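Local coordinates for membrane-associated lipoprotein (Ureaplasma parvum, PDB 3K63) that is of unknown function but is a predicted membrane-attached lipoprotein, represented here by its lipoprotein-associated type-17 domain, at residues L79-M84 and L98-F103. Sequence-based numbering, arbitrary orientation.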
loop_
_atom_site.group_PDB
_atom_site.type_symbol
_atom_site.label_atom_id
_atom_site.label_comp_id
_atom_site.label_asym_id
_atom_site.label_seq_id
_atom_site.Cartn_x
_atom_site.Cartn_y
_atom_site.Cartn_z
ATOM N N LEU A 79 -4.980 1.332 4.718
ATOM C CA LEU A 79 -4.122 2.288 4.029
ATOM C C LEU A 79 -4.667 2.482 2.628
ATOM O O LEU A 79 -5.366 1.619 2.089
ATOM C CB LEU A 79 -2.682 1.781 3.931
ATOM C CG LEU A 79 -1.717 1.926 5.108
ATOM C CD1 LEU A 79 -0.517 1.023 4.852
ATOM C CD2 LEU A 79 -1.275 3.367 5.284
ATOM N N LYS A 80 -4.362 3.631 2.046
ATOM C CA LYS A 80 -4.791 3.957 0.702
ATOM C C LYS A 80 -3.486 3.936 -0.086
ATOM O O LYS A 80 -2.586 4.746 0.148
ATOM C CB LYS A 80 -5.412 5.352 0.711
ATOM C CG LYS A 80 -6.062 5.772 -0.602
ATOM C CD LYS A 80 -6.850 7.105 -0.531
ATOM C CE LYS A 80 -8.154 6.937 0.249
ATOM N NZ LYS A 80 -8.985 8.185 0.291
ATOM N N LEU A 81 -3.367 2.978 -0.994
ATOM C CA LEU A 81 -2.168 2.847 -1.813
ATOM C C LEU A 81 -2.280 3.626 -3.118
ATOM O O LEU A 81 -3.137 3.347 -3.959
ATOM C CB LEU A 81 -1.910 1.381 -2.139
ATOM C CG LEU A 81 -1.029 0.580 -1.190
ATOM C CD1 LEU A 81 -1.700 0.476 0.160
ATOM C CD2 LEU A 81 -0.769 -0.813 -1.788
ATOM N N SER A 82 -1.415 4.609 -3.292
ATOM C CA SER A 82 -1.437 5.398 -4.505
ATOM C C SER A 82 -0.521 4.642 -5.466
ATOM O O SER A 82 0.680 4.527 -5.218
ATOM C CB SER A 82 -0.904 6.797 -4.216
ATOM O OG SER A 82 -1.015 7.643 -5.341
ATOM N N LEU A 83 -1.092 4.130 -6.558
ATOM C CA LEU A 83 -0.349 3.341 -7.532
ATOM C C LEU A 83 -0.061 3.982 -8.867
ATOM O O LEU A 83 -0.802 4.847 -9.341
ATOM C CB LEU A 83 -1.100 2.054 -7.814
ATOM C CG LEU A 83 -1.547 1.221 -6.623
ATOM C CD1 LEU A 83 -2.580 0.195 -7.089
ATOM C CD2 LEU A 83 -0.335 0.552 -6.003
HETATM N N MSE A 84 1.038 3.551 -9.473
HETATM C CA MSE A 84 1.386 4.016 -10.800
HETATM C C MSE A 84 1.408 2.728 -11.610
HETATM O O MSE A 84 2.165 1.809 -11.300
HETATM C CB MSE A 84 2.759 4.668 -10.831
HETATM C CG MSE A 84 3.124 5.182 -12.195
HETATM SE SE MSE A 84 4.763 6.178 -12.261
HETATM C CE MSE A 84 5.947 4.707 -11.810
ATOM N N LEU A 98 -5.840 2.582 -4.451
ATOM C CA LEU A 98 -6.433 1.312 -4.038
ATOM C C LEU A 98 -6.439 1.222 -2.518
ATOM O O LEU A 98 -5.394 1.347 -1.885
ATOM C CB LEU A 98 -5.622 0.147 -4.618
ATOM C CG LEU A 98 -5.847 -1.264 -4.075
ATOM C CD1 LEU A 98 -7.146 -1.818 -4.584
ATOM C CD2 LEU A 98 -4.713 -2.150 -4.520
ATOM N N GLU A 99 -7.604 0.991 -1.926
ATOM C CA GLU A 99 -7.687 0.907 -0.474
ATOM C C GLU A 99 -7.528 -0.518 0.044
ATOM O O GLU A 99 -8.333 -1.382 -0.288
ATOM C CB GLU A 99 -9.021 1.479 -0.008
ATOM C CG GLU A 99 -9.159 1.582 1.493
ATOM C CD GLU A 99 -10.288 2.509 1.889
ATOM O OE1 GLU A 99 -10.287 3.672 1.421
ATOM O OE2 GLU A 99 -11.166 2.073 2.665
ATOM N N VAL A 100 -6.504 -0.774 0.860
ATOM C CA VAL A 100 -6.315 -2.122 1.383
ATOM C C VAL A 100 -6.273 -2.171 2.900
ATOM O O VAL A 100 -5.773 -1.257 3.559
ATOM C CB VAL A 100 -5.041 -2.768 0.842
ATOM C CG1 VAL A 100 -4.906 -2.457 -0.626
ATOM C CG2 VAL A 100 -3.844 -2.288 1.608
ATOM N N SER A 101 -6.801 -3.258 3.446
ATOM C CA SER A 101 -6.848 -3.458 4.881
ATOM C C SER A 101 -6.031 -4.686 5.255
ATOM O O SER A 101 -5.383 -5.290 4.399
ATOM C CB SER A 101 -8.291 -3.649 5.315
ATOM O OG SER A 101 -8.863 -4.703 4.572
ATOM N N GLY A 102 -6.052 -5.047 6.535
ATOM C CA GLY A 102 -5.306 -6.212 6.968
ATOM C C GLY A 102 -3.998 -5.861 7.650
ATOM O O GLY A 102 -3.168 -6.742 7.926
ATOM N N PHE A 103 -3.781 -4.570 7.879
ATOM C CA PHE A 103 -2.567 -4.135 8.546
ATOM C C PHE A 103 -2.855 -4.155 10.041
ATOM O O PHE A 103 -4.013 -4.224 10.460
ATOM C CB PHE A 103 -2.204 -2.723 8.101
ATOM C CG PHE A 103 -1.821 -2.626 6.657
ATOM C CD1 PHE A 103 -0.564 -3.039 6.225
ATOM C CD2 PHE A 103 -2.733 -2.155 5.715
ATOM C CE1 PHE A 103 -0.223 -2.988 4.874
ATOM C CE2 PHE A 103 -2.395 -2.102 4.361
ATOM C CZ PHE A 103 -1.141 -2.519 3.941
#
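L79 and F103 meet at the open end of a β-hairpin, in which strand 79-87 is the middle strand and strand 93-100 an edge strand of a three-stranded antiparallel sheet in the Lipoprotein_17 domain. The two side chains cross at about a right angle. CD1 of L79 lies over one face of the F103 ring, 3.8 Å from its centroid and 15° off the ring normal, a CH-pi contact displaced slightly toward the CE2-CZ side; CB of L79 reaches CE2 as well. F103 already points toward strand 79-84 at CB, and its chi1 of -66° sets CG anti to the carbonyl carbon, beside the backbone N; the carbonyl oxygen of V100 sits at the ring edge, in plane. P34 and I37 of helix 34-40 pack against both L79 and F103, tying the helix to this end of the sheet.

Farther along the same face, L81 and V100 also cross at about a right angle, CD1 of L81 touching CG2 of V100 at 3.8 Å. CD1 of L83 then rests 3.9 Å from CB of L98 and also approaches L98 CD2, so this leucine reaches diagonally across the strands. L81 also touches I60 and F63 of strand 56-64, and L83 touches I60.

K80 and E99, a non-hydrogen-bonded pair, occupy the opposite face. Their chains approach obliquely, with CE of K80 4.1 Å from OE1 of E99, but the charged ends stay apart; NZ of K80 instead hydrogen-bonds to the carbonyl oxygen of P66. L79-V100 and L81-L98 are the hydrogen-bonded pairs: the N of L81 donates to the O of L98 at 2.8 Å, with an N-H...O angle of 161°.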